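PDB 3OTT: Two-component system sensor histidine kinase from Bacteroides thetaiotaomicron, which probably senses saccharides through its extracellular region, transfers phosphate from ATP to a histidine in response, and regulates transcription through a DNA-binding part. Local coordinates for residues Ser25-Asp30 and Ile65-Ile70; Gly533-Val538 and Asn558-Met564; Ser550-Gly554 and Leu579-Asp583; Asn672-Leu678 and Asn710-Asn716. The contacts are given in a common frame with arbitrary orientation. Residues are numbered along the deposited sequence.

Contact 1: Ser25-Asp30 and Ile65-Ile70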
loop_
_atom_site.group_PDB
_atom_site.type_symbol
_atom_site.label_atom_id
_atom_site.label_comp_id
_atom_site.label_asym_id
_atom_site.label_seq_id
_atom_site.Cartn_x
_atom_site.Cartn_y
_atom_site.Cartn_z
ATOM N N SER B 25 9.376 -26.213 -18.706
ATOM C CA SER B 25 8.396 -25.418 -19.410
ATOM C C SER B 25 7.852 -24.229 -18.605
ATOM O O SER B 25 7.126 -23.436 -19.176
ATOM C CB SER B 25 7.234 -26.320 -19.776
ATOM O OG SER B 25 6.728 -26.798 -18.526
ATOM N N CYS B 26 8.105 -24.192 -17.277
ATOM C CA CYS B 26 7.656 -23.125 -16.407
ATOM C C CYS B 26 8.324 -23.169 -15.036
ATOM O O CYS B 26 8.889 -24.197 -14.648
ATOM C CB CYS B 26 6.154 -23.185 -16.190
ATOM S SG CYS B 26 5.586 -24.753 -15.607
ATOM N N PHE B 27 8.189 -22.058 -14.310
ATOM C CA PHE B 27 8.771 -21.872 -12.978
ATOM C C PHE B 27 7.712 -21.207 -12.157
ATOM O O PHE B 27 6.965 -20.377 -12.687
ATOM C CB PHE B 27 9.977 -20.923 -12.946
ATOM C CG PHE B 27 11.123 -21.350 -13.792
ATOM C CD1 PHE B 27 11.187 -20.985 -15.133
ATOM C CD2 PHE B 27 12.137 -22.129 -13.263
ATOM C CE1 PHE B 27 12.258 -21.358 -15.922
ATOM C CE2 PHE B 27 13.182 -22.537 -14.067
ATOM C CZ PHE B 27 13.272 -22.151 -15.369
ATOM N N LEU B 28 7.666 -21.540 -10.864
ATOM C CA LEU B 28 6.840 -20.834 -9.879
ATOM C C LEU B 28 7.703 -20.601 -8.692
ATOM O O LEU B 28 8.648 -21.321 -8.468
ATOM C CB LEU B 28 5.653 -21.701 -9.475
ATOM C CG LEU B 28 4.734 -21.997 -10.644
ATOM C CD1 LEU B 28 3.761 -23.137 -10.326
ATOM C CD2 LEU B 28 3.995 -20.692 -11.041
ATOM N N GLN B 29 7.383 -19.592 -7.911
ATOM C CA GLN B 29 8.099 -19.332 -6.684
ATOM C C GLN B 29 7.050 -19.130 -5.595
ATOM O O GLN B 29 6.214 -18.222 -5.719
ATOM C CB GLN B 29 8.911 -18.071 -6.823
ATOM C CG GLN B 29 9.841 -17.892 -5.659
ATOM C CD GLN B 29 10.785 -16.697 -5.812
ATOM O OE1 GLN B 29 10.442 -15.697 -6.451
ATOM N NE2 GLN B 29 11.968 -16.799 -5.194
ATOM N N ASP B 30 7.057 -19.990 -4.565
ATOM C CA ASP B 30 6.069 -19.876 -3.479
ATOM C C ASP B 30 6.367 -18.658 -2.602
ATOM O O ASP B 30 7.407 -18.006 -2.775
ATOM C CB ASP B 30 5.919 -21.176 -2.662
ATOM C CG ASP B 30 7.281 -21.705 -2.054
ATOM O OD1 ASP B 30 7.974 -20.965 -1.324
ATOM O OD2 ASP B 30 7.595 -22.911 -2.206
ATOM N N ILE B 65 4.439 -31.079 -17.737
ATOM C CA ILE B 65 3.775 -29.926 -17.213
ATOM C C ILE B 65 3.901 -28.784 -18.237
ATOM O O ILE B 65 4.999 -28.510 -18.720
ATOM C CB ILE B 65 4.489 -29.448 -15.926
ATOM C CG1 ILE B 65 4.735 -30.610 -14.944
ATOM C CG2 ILE B 65 3.723 -28.273 -15.214
ATOM C CD1 ILE B 65 3.477 -31.225 -14.426
ATOM N N TYR B 66 2.815 -28.084 -18.546
ATOM C CA TYR B 66 2.930 -27.010 -19.557
ATOM C C TYR B 66 2.917 -25.623 -18.976
ATOM O O TYR B 66 3.373 -24.682 -19.625
ATOM C CB TYR B 66 1.826 -27.148 -20.589
ATOM C CG TYR B 66 1.923 -28.443 -21.367
ATOM C CD1 TYR B 66 2.671 -28.511 -22.563
ATOM C CD2 TYR B 66 1.227 -29.598 -20.923
ATOM C CE1 TYR B 66 2.764 -29.710 -23.303
ATOM C CE2 TYR B 66 1.325 -30.856 -21.662
ATOM C CZ TYR B 66 2.106 -30.881 -22.836
ATOM O OH TYR B 66 2.180 -32.034 -23.561
ATOM N N CYS B 67 2.373 -25.491 -17.767
ATOM C CA CYS B 67 2.158 -24.201 -17.170
ATOM C C CYS B 67 1.740 -24.476 -15.737
ATOM O O CYS B 67 1.390 -25.613 -15.424
ATOM C CB CYS B 67 1.031 -23.456 -17.893
ATOM S SG CYS B 67 -0.581 -24.239 -17.691
ATOM N N GLY B 68 1.776 -23.446 -14.899
ATOM C CA GLY B 68 1.335 -23.560 -13.524
ATOM C C GLY B 68 1.004 -22.222 -12.923
ATOM O O GLY B 68 1.476 -21.224 -13.408
ATOM N N VAL B 69 0.164 -22.212 -11.884
ATOM C CA VAL B 69 0.008 -21.075 -11.007
ATOM C C VAL B 69 -0.154 -21.556 -9.572
ATOM O O VAL B 69 -0.580 -22.684 -9.355
ATOM C CB VAL B 69 -1.255 -20.196 -11.298
ATOM C CG1 VAL B 69 -1.038 -19.399 -12.492
ATOM C CG2 VAL B 69 -2.520 -21.017 -11.376
ATOM N N ILE B 70 0.155 -20.685 -8.615
ATOM C CA ILE B 70 -0.025 -20.996 -7.217
ATOM C C ILE B 70 -1.423 -20.481 -6.790
ATOM O O ILE B 70 -1.752 -19.313 -7.056
ATOM C CB ILE B 70 1.104 -20.354 -6.389
ATOM C CG1 ILE B 70 2.456 -20.996 -6.759
ATOM C CG2 ILE B 70 0.815 -20.447 -4.894
ATOM C CD1 ILE B 70 3.679 -20.420 -5.951
#
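Ser25 starts the contact with its hydroxyl: in the p rotamer, Ser25 OG reaches across to the backbone at Ile65 O in a very short hydrogen bond of 2.4 Å. Next along, Cys26 also points at the other segment. Cys26 SG rests 3.8 Å from Cys67 CA and 4.0 Å from Ile65 CG2, close to the bare backbone of Gly68. Phe27 turns the other way, toward Trp293 and strand 281-286. Strands 25-29 and 67-70 run almost parallel, 11° apart with axes 6.5 Å from each other, yet no backbone hydrogen bonds join them. They are the innermost strands of the first two blades of a seven-bladed beta-propeller, packed side by side around its central axis. Leu28 follows: its CD2 lies 3.5 Å from Gly68 O and its CB 4.2 Å from Ile70 CD1, and Gly68 leaves room for the isobutyl group, since a CB there would collide with Leu28 CD1. Gln29 faces away and bonds to Gln288 N and Gly33 O, beside the bound hexatantalum dodecabromide, but its carbonyl O meets Ile70 CD1 at 3.4 Å. At Asp30, CA touches that same methyl, Ile70 CD1, at 3.5 Å, while the carboxylate heads off to Arg660 and Trp36.

Contact 2: Gly533-Val538 and Asn558-Met564; sequences GFHGGV and NNEILSM
A histidine ring lies flat against backbone here: Glu560 CA sits over one face of the His535 imidazole, 4.3 Å from the centroid and 20° off the normal, a CH-pi contact. His535 has chi1 -82° and chi2 64°, bringing NE2 to 3.3 Å from Glu560 CG and CD2 to 3.8 Å from Asn559 N. The ring is carried by a type II turn, Phe534 to Gly537, at the tip of a hairpin closed by Phe534 N to Gly537 O (3.1 Å) and Gly537 N to Phe534 O (3.3 Å). Gly536 takes the positive phi (71/34), and a CB on Gly537 would strike Phe534 CE1. The other segment approaches extended, with CA pairs His535-Glu560 at 5.1 Å and Gly536-Asn559 at 4.9 Å; a weak hydrogen bond runs from Gly536 N to Asn559 O, 3.1 Å. Ile561 (m, t) then pushes CD1 into the hairpin, 3.4 Å from Phe534 O, 3.6 Å from Gly537 O and 3.7 Å from Gly533 CA. After a classic beta bulge at Leu562 and Ser563, Met564 (m, t, p) comes back in: SD is 3.9 Å from Gly533 CA and CE 4.0 Å from Val538 CG1. Glu560 also packs on Lys132 of the second subunit. Adjacent blades of a beta-propeller meet here: the turn between one blade's middle strands rests on the lead-in to the next blade's innermost strand.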
loop_
_atom_site.group_PDB
_atom_site.type_symbol
_atom_site.label_atom_id
_atom_site.label_comp_id
_atom_site.label_asym_id
_atom_site.label_seq_id
_atom_site.Cartn_x
_atom_site.Cartn_y
_atom_site.Cartn_z
ATOM N N GLY B 533 32.324 20.361 4.694
ATOM C CA GLY B 533 31.916 20.100 3.332
ATOM C C GLY B 533 31.538 21.424 2.732
ATOM O O GLY B 533 30.930 22.283 3.406
ATOM N N PHE B 534 31.949 21.607 1.486
ATOM C CA PHE B 534 31.515 22.711 0.675
ATOM C C PHE B 534 31.297 22.213 -0.762
ATOM O O PHE B 534 31.557 21.026 -1.100
ATOM C CB PHE B 534 32.541 23.870 0.717
ATOM C CG PHE B 534 33.971 23.459 0.422
ATOM C CD1 PHE B 534 34.443 23.410 -0.886
ATOM C CD2 PHE B 534 34.861 23.178 1.460
ATOM C CE1 PHE B 534 35.773 23.056 -1.175
ATOM C CE2 PHE B 534 36.213 22.837 1.193
ATOM C CZ PHE B 534 36.652 22.754 -0.119
ATOM N N HIS B 535 30.846 23.125 -1.610
ATOM C CA HIS B 535 30.607 22.820 -3.012
ATOM C C HIS B 535 31.842 22.299 -3.702
ATOM O O HIS B 535 32.747 23.064 -3.981
ATOM C CB HIS B 535 29.986 24.031 -3.767
ATOM C CG HIS B 535 28.507 24.132 -3.576
ATOM N ND1 HIS B 535 27.932 24.377 -2.338
ATOM C CD2 HIS B 535 27.478 23.961 -4.440
ATOM C CE1 HIS B 535 26.615 24.377 -2.456
ATOM N NE2 HIS B 535 26.314 24.143 -3.727
ATOM N N GLY B 536 31.831 20.993 -3.996
ATOM C CA GLY B 536 32.872 20.338 -4.760
ATOM C C GLY B 536 34.210 20.157 -4.071
ATOM O O GLY B 536 35.265 20.214 -4.727
ATOM N N GLY B 537 34.175 19.945 -2.763
ATOM C CA GLY B 537 35.366 19.637 -1.993
ATOM C C GLY B 537 35.113 19.557 -0.486
ATOM O O GLY B 537 33.981 19.833 0.021
ATOM N N VAL B 538 36.143 19.102 0.227
ATOM C CA VAL B 538 36.079 19.067 1.684
ATOM C C VAL B 538 37.373 19.624 2.256
ATOM O O VAL B 538 38.369 19.696 1.578
ATOM C CB VAL B 538 35.873 17.604 2.269
ATOM C CG1 VAL B 538 34.708 16.907 1.627
ATOM C CG2 VAL B 538 37.133 16.780 2.089
ATOM N N ASN B 558 30.643 23.408 -8.722
ATOM C CA ASN B 558 29.423 23.734 -7.979
ATOM C C ASN B 558 28.574 22.453 -7.943
ATOM O O ASN B 558 27.672 22.259 -8.780
ATOM C CB ASN B 558 28.698 24.942 -8.629
ATOM C CG ASN B 558 29.629 26.211 -8.789
ATOM O OD1 ASN B 558 30.157 26.752 -7.789
ATOM N ND2 ASN B 558 29.809 26.678 -10.044
ATOM N N ASN B 559 28.932 21.569 -6.995
ATOM C CA ASN B 559 28.407 20.204 -6.860
ATOM C C ASN B 559 28.107 19.937 -5.386
ATOM O O ASN B 559 29.009 19.730 -4.596
ATOM C CB ASN B 559 29.433 19.194 -7.393
ATOM C CG ASN B 559 29.120 17.763 -6.980
ATOM O OD1 ASN B 559 27.954 17.363 -6.968
ATOM N ND2 ASN B 559 30.156 16.981 -6.637
ATOM N N GLU B 560 26.835 19.941 -5.033
ATOM C CA GLU B 560 26.402 20.027 -3.660
ATOM C C GLU B 560 26.592 18.763 -2.831
ATOM O O GLU B 560 26.283 17.669 -3.247
ATOM C CB GLU B 560 24.932 20.389 -3.609
ATOM C CG GLU B 560 24.469 21.535 -4.544
ATOM C CD GLU B 560 22.939 21.713 -4.510
ATOM O OE1 GLU B 560 22.285 21.094 -3.615
ATOM O OE2 GLU B 560 22.400 22.467 -5.369
ATOM N N ILE B 561 27.061 18.945 -1.621
ATOM C CA ILE B 561 27.190 17.835 -0.672
ATOM C C ILE B 561 25.883 17.658 0.103
ATOM O O ILE B 561 25.385 18.623 0.695
ATOM C CB ILE B 561 28.357 18.076 0.308
ATOM C CG1 ILE B 561 29.698 18.057 -0.461
ATOM C CG2 ILE B 561 28.337 17.062 1.379
ATOM C CD1 ILE B 561 30.909 18.020 0.417
ATOM N N LEU B 562 25.337 16.443 0.075
ATOM C CA LEU B 562 24.035 16.164 0.705
ATOM C C LEU B 562 24.188 15.562 2.131
ATOM O O LEU B 562 23.424 15.902 3.031
ATOM C CB LEU B 562 23.130 15.293 -0.196
ATOM C CG LEU B 562 22.659 15.657 -1.637
ATOM C CD1 LEU B 562 21.705 14.540 -2.251
ATOM C CD2 LEU B 562 22.008 17.076 -1.794
ATOM N N SER B 563 25.193 14.703 2.314
ATOM C CA SER B 563 25.453 14.020 3.540
ATOM C C SER B 563 26.907 13.552 3.566
ATOM O O SER B 563 27.494 13.260 2.513
ATOM C CB SER B 563 24.533 12.800 3.683
ATOM O OG SER B 563 24.579 12.315 5.036
ATOM N N MET B 564 27.495 13.475 4.755
ATOM C CA MET B 564 28.887 12.955 4.907
ATOM C C MET B 564 28.926 12.081 6.140
ATOM O O MET B 564 28.381 12.475 7.176
ATOM C CB MET B 564 29.874 14.089 5.173
ATOM C CG MET B 564 30.180 14.980 3.983
ATOM S SD MET B 564 31.231 16.388 4.394
ATOM C CE MET B 564 32.728 15.628 4.881
#

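Contact 3: Ser550-Gly554 and Leu579-Asp583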
loop_
_atom_site.group_PDB
_atom_site.type_symbol
_atom_site.label_atom_id
_atom_site.label_comp_id
_atom_site.label_asym_id
_atom_site.label_seq_id
_atom_site.Cartn_x
_atom_site.Cartn_y
_atom_site.Cartn_z
ATOM N N SER B 550 42.889 20.868 2.396
ATOM C CA SER B 550 41.687 20.978 1.641
ATOM C C SER B 550 41.872 20.307 0.300
ATOM O O SER B 550 42.963 20.319 -0.242
ATOM C CB SER B 550 41.407 22.479 1.460
ATOM O OG SER B 550 40.117 22.587 0.979
ATOM N N ILE B 551 40.815 19.687 -0.222
ATOM C CA ILE B 551 40.863 19.081 -1.559
ATOM C C ILE B 551 39.592 19.405 -2.301
ATOM O O ILE B 551 38.582 19.751 -1.706
ATOM C CB ILE B 551 40.955 17.529 -1.522
ATOM C CG1 ILE B 551 39.905 16.962 -0.575
ATOM C CG2 ILE B 551 42.373 17.057 -1.176
ATOM C CD1 ILE B 551 39.386 15.649 -0.988
ATOM N N SER B 552 39.633 19.280 -3.613
ATOM C CA SER B 552 38.414 19.390 -4.393
ATOM C C SER B 552 38.312 18.105 -5.150
ATOM O O SER B 552 39.307 17.483 -5.472
ATOM C CB SER B 552 38.450 20.592 -5.341
ATOM O OG SER B 552 39.360 20.342 -6.383
ATOM N N PHE B 553 37.103 17.673 -5.415
ATOM C CA PHE B 553 36.980 16.392 -6.027
ATOM C C PHE B 553 35.928 16.446 -7.095
ATOM O O PHE B 553 34.896 17.101 -6.946
ATOM C CB PHE B 553 36.674 15.303 -4.985
ATOM C CG PHE B 553 35.476 15.589 -4.149
ATOM C CD1 PHE B 553 34.184 15.458 -4.681
ATOM C CD2 PHE B 553 35.620 15.997 -2.840
ATOM C CE1 PHE B 553 33.062 15.738 -3.929
ATOM C CE2 PHE B 553 34.492 16.268 -2.073
ATOM C CZ PHE B 553 33.207 16.140 -2.625
ATOM N N GLY B 554 36.240 15.771 -8.190
ATOM C CA GLY B 554 35.287 15.507 -9.258
ATOM C C GLY B 554 35.035 16.660 -10.192
ATOM O O GLY B 554 35.930 17.454 -10.505
ATOM N N LEU B 579 28.412 9.431 -5.197
ATOM C CA LEU B 579 29.006 9.037 -3.961
ATOM C C LEU B 579 30.537 9.069 -4.062
ATOM O O LEU B 579 31.124 8.451 -4.933
ATOM C CB LEU B 579 28.533 7.614 -3.630
ATOM C CG LEU B 579 28.210 7.226 -2.188
ATOM C CD1 LEU B 579 28.485 5.683 -1.988
ATOM C CD2 LEU B 579 28.950 7.991 -1.165
ATOM N N TRP B 580 31.171 9.815 -3.171
ATOM C CA TRP B 580 32.639 9.798 -3.055
ATOM C C TRP B 580 33.087 9.234 -1.713
ATOM O O TRP B 580 32.500 9.536 -0.688
ATOM C CB TRP B 580 33.211 11.219 -3.226
ATOM C CG TRP B 580 32.889 11.774 -4.571
ATOM C CD1 TRP B 580 31.656 12.170 -5.031
ATOM C CD2 TRP B 580 33.794 11.926 -5.665
ATOM N NE1 TRP B 580 31.746 12.561 -6.337
ATOM C CE2 TRP B 580 33.050 12.435 -6.749
ATOM C CE3 TRP B 580 35.162 11.684 -5.828
ATOM C CZ2 TRP B 580 33.630 12.730 -7.973
ATOM C CZ3 TRP B 580 35.749 11.965 -7.035
ATOM C CH2 TRP B 580 34.982 12.490 -8.101
ATOM N N ILE B 581 34.138 8.439 -1.751
ATOM C CA ILE B 581 34.796 7.904 -0.588
ATOM C C ILE B 581 36.227 8.491 -0.499
ATOM O O ILE B 581 37.003 8.397 -1.452
ATOM C CB ILE B 581 34.903 6.381 -0.735
ATOM C CG1 ILE B 581 33.500 5.768 -0.870
ATOM C CG2 ILE B 581 35.768 5.755 0.429
ATOM C CD1 ILE B 581 33.492 4.181 -0.827
ATOM N N ILE B 582 36.574 9.043 0.664
ATOM C CA ILE B 582 37.814 9.803 0.827
ATOM C C ILE B 582 38.582 9.228 1.987
ATOM O O ILE B 582 38.041 9.088 3.089
ATOM C CB ILE B 582 37.513 11.290 1.162
ATOM C CG1 ILE B 582 36.654 11.937 0.067
ATOM C CG2 ILE B 582 38.777 12.098 1.421
ATOM C CD1 ILE B 582 36.006 13.264 0.562
ATOM N N ASP B 583 39.855 8.948 1.764
ATOM C CA ASP B 583 40.643 8.313 2.806
ATOM C C ASP B 583 40.976 9.348 3.857
ATOM O O ASP B 583 41.412 10.430 3.523
ATOM C CB ASP B 583 41.929 7.714 2.234
ATOM C CG ASP B 583 42.873 7.203 3.338
ATOM O OD1 ASP B 583 43.557 8.011 4.012
ATOM O OD2 ASP B 583 42.901 5.977 3.549
#
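Two strands face each other across the gap between blades, with no hydrogen bond between them; the nearest alpha carbons, of Phe553 and Trp580, are 8.4 Å apart. Side chains fill that space. Ile551 and Phe553 project from one wall, Trp580 and Ile582 from the other. Phe553 is the bump that fits, in its p rotamer, between Trp580 and Ile582. Phe553 CD1 lies 3.7 Å from Trp580 CD2, over the indole face, and on the other side Phe553 CE2 reaches to 4.3 Å from Ile582 CD1. The two aromatic planes are inclined by 36°, with the Phe553 centroid 4.7 Å from that of the five-membered indole ring. Phe553 CB stands over the six-membered ring, 4.3 Å from its centroid, in a CH-pi contact. The far end of the indole needs a hollow of its own, and Gly554 supplies it: its CA sits 3.2 Å from Trp580 CH2, and a CB there would run into CZ2. At the opposite end of the contact, Ile551 CD1 meets Ile582 CG2 at 4.3 Å. The contact lies at the seam between blades 519-552 and 561-591 of the second propeller. Strand 547-552 is the outermost of its blade and 578-583 the third of the next; Val538 packs on Ile551, Phe553 and Ile582, Ala589 on Phe553, Trp580 and Ile582, and Val573 on Ile582.

Contact 4: Asn672-Leu678 and Asn710-Asn716; sequences NNLSFEL and NRITYSN
A salt bridge ties Glu677 to Arg711, with OE2 to NH2 at 2.9 Å (Glu677 m, t; Arg711 t, t, m). At the same end, Asn710 (p) sends ND2 to Leu678 O at 3.0 Å, and a water links that ND2 (2.9 Å) to Glu677 OE1 (2.7 Å). The backbones form an antiparallel ladder, strands 674-678 and 711-714 crossing at 164° with axes 4.6 Å apart. Leu674-Tyr714 and Phe676-Ile712 are hydrogen-bonded pairs: Leu674 N to Tyr714 O and Tyr714 N to Leu674 O, both 3.0 Å, then Phe676 N to Ile712 O at 3.0 Å and Ile712 N to Phe676 O at 2.7 Å. Ser675-Thr713 and Glu677-Arg711 are the non-hydrogen-bonded pairs. Leu678 N to Asn710 O (3.0 Å) continues the ladder; at the other end Asn716 (phi/psi 50/46) donates N to side-chain Asn673 OD1 (2.8 Å). Leu674, Phe676, Ile712 and Tyr714, all m at chi1, share the apolar face, where Leu678 CD2 also touches Ile712 CD1 at 3.7 Å. In this Y_Y_Y beta-sandwich, 711-714 is an edge strand and 637-643 flanks 674-679 on its other side; the apolar face packs on strands 691-696 and 720-728 of the opposing sheet.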
loop_
_atom_site.group_PDB
_atom_site.type_symbol
_atom_site.label_atom_id
_atom_site.label_comp_id
_atom_site.label_asym_id
_atom_site.label_seq_id
_atom_site.Cartn_x
_atom_site.Cartn_y
_atom_site.Cartn_z
ATOM N N ASN B 672 16.712 -44.503 12.670
ATOM C CA ASN B 672 17.665 -43.763 13.500
ATOM C C ASN B 672 18.970 -43.408 12.773
ATOM O O ASN B 672 19.958 -43.001 13.418
ATOM C CB ASN B 672 17.965 -44.565 14.807
ATOM C CG ASN B 672 18.559 -45.923 14.512
ATOM O OD1 ASN B 672 18.282 -46.504 13.482
ATOM N ND2 ASN B 672 19.389 -46.408 15.386
ATOM N N ASN B 673 18.975 -43.599 11.459
ATOM C CA ASN B 673 20.103 -43.189 10.631
ATOM C C ASN B 673 19.584 -42.120 9.677
ATOM O O ASN B 673 18.912 -42.416 8.706
ATOM C CB ASN B 673 20.735 -44.409 9.939
ATOM C CG ASN B 673 21.391 -45.395 10.970
ATOM O OD1 ASN B 673 22.517 -45.192 11.408
ATOM N ND2 ASN B 673 20.662 -46.462 11.340
ATOM N N LEU B 674 19.857 -40.865 10.035
ATOM C CA LEU B 674 19.163 -39.687 9.525
ATOM C C LEU B 674 20.066 -38.706 8.773
ATOM O O LEU B 674 21.229 -38.478 9.167
ATOM C CB LEU B 674 18.517 -38.934 10.679
ATOM C CG LEU B 674 17.650 -39.725 11.643
ATOM C CD1 LEU B 674 17.073 -38.753 12.592
ATOM C CD2 LEU B 674 16.518 -40.504 10.896
ATOM N N SER B 675 19.551 -38.174 7.662
ATOM C CA SER B 675 20.211 -37.047 6.988
ATOM C C SER B 675 19.223 -35.951 6.707
ATOM O O SER B 675 18.047 -36.197 6.584
ATOM C CB SER B 675 20.923 -37.431 5.701
ATOM O OG SER B 675 22.037 -38.201 5.985
ATOM N N PHE B 676 19.740 -34.750 6.620
ATOM C CA PHE B 676 18.964 -33.527 6.535
ATOM C C PHE B 676 19.738 -32.697 5.523
ATOM O O PHE B 676 20.973 -32.547 5.680
ATOM C CB PHE B 676 18.979 -32.789 7.894
ATOM C CG PHE B 676 18.338 -33.571 9.026
ATOM C CD1 PHE B 676 19.100 -34.386 9.857
ATOM C CD2 PHE B 676 16.972 -33.527 9.231
ATOM C CE1 PHE B 676 18.483 -35.160 10.928
ATOM C CE2 PHE B 676 16.381 -34.261 10.291
ATOM C CZ PHE B 676 17.165 -35.095 11.123
ATOM N N GLU B 677 19.051 -32.180 4.500
ATOM C CA GLU B 677 19.605 -31.111 3.674
ATOM C C GLU B 677 19.007 -29.815 4.125
ATOM O O GLU B 677 17.853 -29.759 4.475
ATOM C CB GLU B 677 19.320 -31.320 2.187
ATOM C CG GLU B 677 20.107 -32.488 1.651
ATOM C CD GLU B 677 19.737 -32.854 0.244
ATOM O OE1 GLU B 677 18.901 -32.143 -0.372
ATOM O OE2 GLU B 677 20.276 -33.874 -0.235
ATOM N N LEU B 678 19.795 -28.766 4.048
ATOM C CA LEU B 678 19.410 -27.446 4.553
ATOM C C LEU B 678 19.636 -26.434 3.421
ATOM O O LEU B 678 20.505 -26.639 2.570
ATOM C CB LEU B 678 20.268 -27.084 5.796
ATOM C CG LEU B 678 21.758 -26.816 5.549
ATOM C CD1 LEU B 678 22.055 -25.327 5.259
ATOM C CD2 LEU B 678 22.567 -27.246 6.725
ATOM N N ASN B 710 25.684 -29.196 2.096
ATOM C CA ASN B 710 24.545 -28.726 2.863
ATOM C C ASN B 710 23.812 -29.897 3.479
ATOM O O ASN B 710 22.640 -29.777 3.783
ATOM C CB ASN B 710 23.554 -27.959 2.008
ATOM C CG ASN B 710 22.919 -28.833 0.979
ATOM O OD1 ASN B 710 23.589 -29.633 0.386
ATOM N ND2 ASN B 710 21.614 -28.684 0.749
ATOM N N ARG B 711 24.483 -31.032 3.614
ATOM C CA ARG B 711 23.853 -32.220 4.190
ATOM C C ARG B 711 24.418 -32.598 5.594
ATOM O O ARG B 711 25.579 -32.673 5.785
ATOM C CB ARG B 711 23.912 -33.423 3.229
ATOM C CG ARG B 711 23.479 -34.693 3.930
ATOM C CD ARG B 711 23.563 -35.911 3.092
ATOM N NE ARG B 711 22.869 -35.688 1.836
ATOM C CZ ARG B 711 22.346 -36.658 1.113
ATOM N NH1 ARG B 711 22.393 -37.901 1.569
ATOM N NH2 ARG B 711 21.751 -36.371 -0.048
ATOM N N ILE B 712 23.546 -32.858 6.530
ATOM C CA ILE B 712 23.913 -33.136 7.895
ATOM C C ILE B 712 23.508 -34.581 8.212
ATOM O O ILE B 712 22.372 -34.940 8.000
ATOM C CB ILE B 712 23.195 -32.183 8.843
ATOM C CG1 ILE B 712 23.783 -30.764 8.694
ATOM C CG2 ILE B 712 23.259 -32.691 10.350
ATOM C CD1 ILE B 712 22.961 -29.700 9.485
ATOM N N THR B 713 24.452 -35.401 8.682
ATOM C CA THR B 713 24.175 -36.812 8.876
ATOM C C THR B 713 24.509 -37.294 10.310
ATOM O O THR B 713 25.599 -37.036 10.841
ATOM C CB THR B 713 24.839 -37.694 7.753
ATOM O OG1 THR B 713 24.421 -39.081 7.880
ATOM C CG2 THR B 713 26.373 -37.671 7.870
ATOM N N TYR B 714 23.569 -38.004 10.920
ATOM C CA TYR B 714 23.819 -38.677 12.204
ATOM C C TYR B 714 23.488 -40.127 12.056
ATOM O O TYR B 714 22.507 -40.458 11.438
ATOM C CB TYR B 714 22.918 -38.090 13.282
ATOM C CG TYR B 714 23.461 -36.828 13.809
ATOM C CD1 TYR B 714 23.010 -35.609 13.303
ATOM C CD2 TYR B 714 24.455 -36.811 14.797
ATOM C CE1 TYR B 714 23.516 -34.409 13.724
ATOM C CE2 TYR B 714 24.979 -35.552 15.261
ATOM C CZ TYR B 714 24.494 -34.371 14.701
ATOM O OH TYR B 714 24.926 -33.119 15.085
ATOM N N SER B 715 24.303 -41.004 12.619
ATOM C CA SER B 715 24.016 -42.464 12.557
ATOM C C SER B 715 23.832 -43.095 13.958
ATOM O O SER B 715 24.250 -42.509 14.968
ATOM C CB SER B 715 25.122 -43.143 11.774
ATOM O OG SER B 715 26.296 -43.061 12.547
ATOM N N ASN B 716 23.155 -44.254 14.015
ATOM C CA ASN B 716 22.945 -45.009 15.242
ATOM C C ASN B 716 22.409 -44.219 16.433
ATOM O O ASN B 716 22.915 -44.383 17.559
ATOM C CB ASN B 716 24.250 -45.655 15.709
ATOM C CG ASN B 716 24.955 -46.387 14.634
ATOM O OD1 ASN B 716 26.123 -46.108 14.362
ATOM N ND2 ASN B 716 24.273 -47.351 14.021
HETATM O O HOH W 1 19.776 -29.775 -1.244
#

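Along the chain the four contacts run through three domains. Contact 1 belongs to the first seven-bladed propeller, contacts 2 and 3 to the second, and contact 4 to the C-terminal beta-sandwich. Contacts 2 and 3 join the same two blades, 519-552 and 561-591: their centres are 9 Å apart, their segments alternate in sequence, and strands 537-542 and 547-552 pair, Val538 O lying 3.0 Å from Ile551 N. Centre to centre, contact 1 is about 51 Å from contact 2, while contact 4 lies about 30 Å from contact 1, 57 Å from contact 2 and 54 Å from contact 3. The sandwich touches the first propeller at Tyr49 and Ser50. Two propellers and a sandwich in one extracellular piece are consistent with a sensor region.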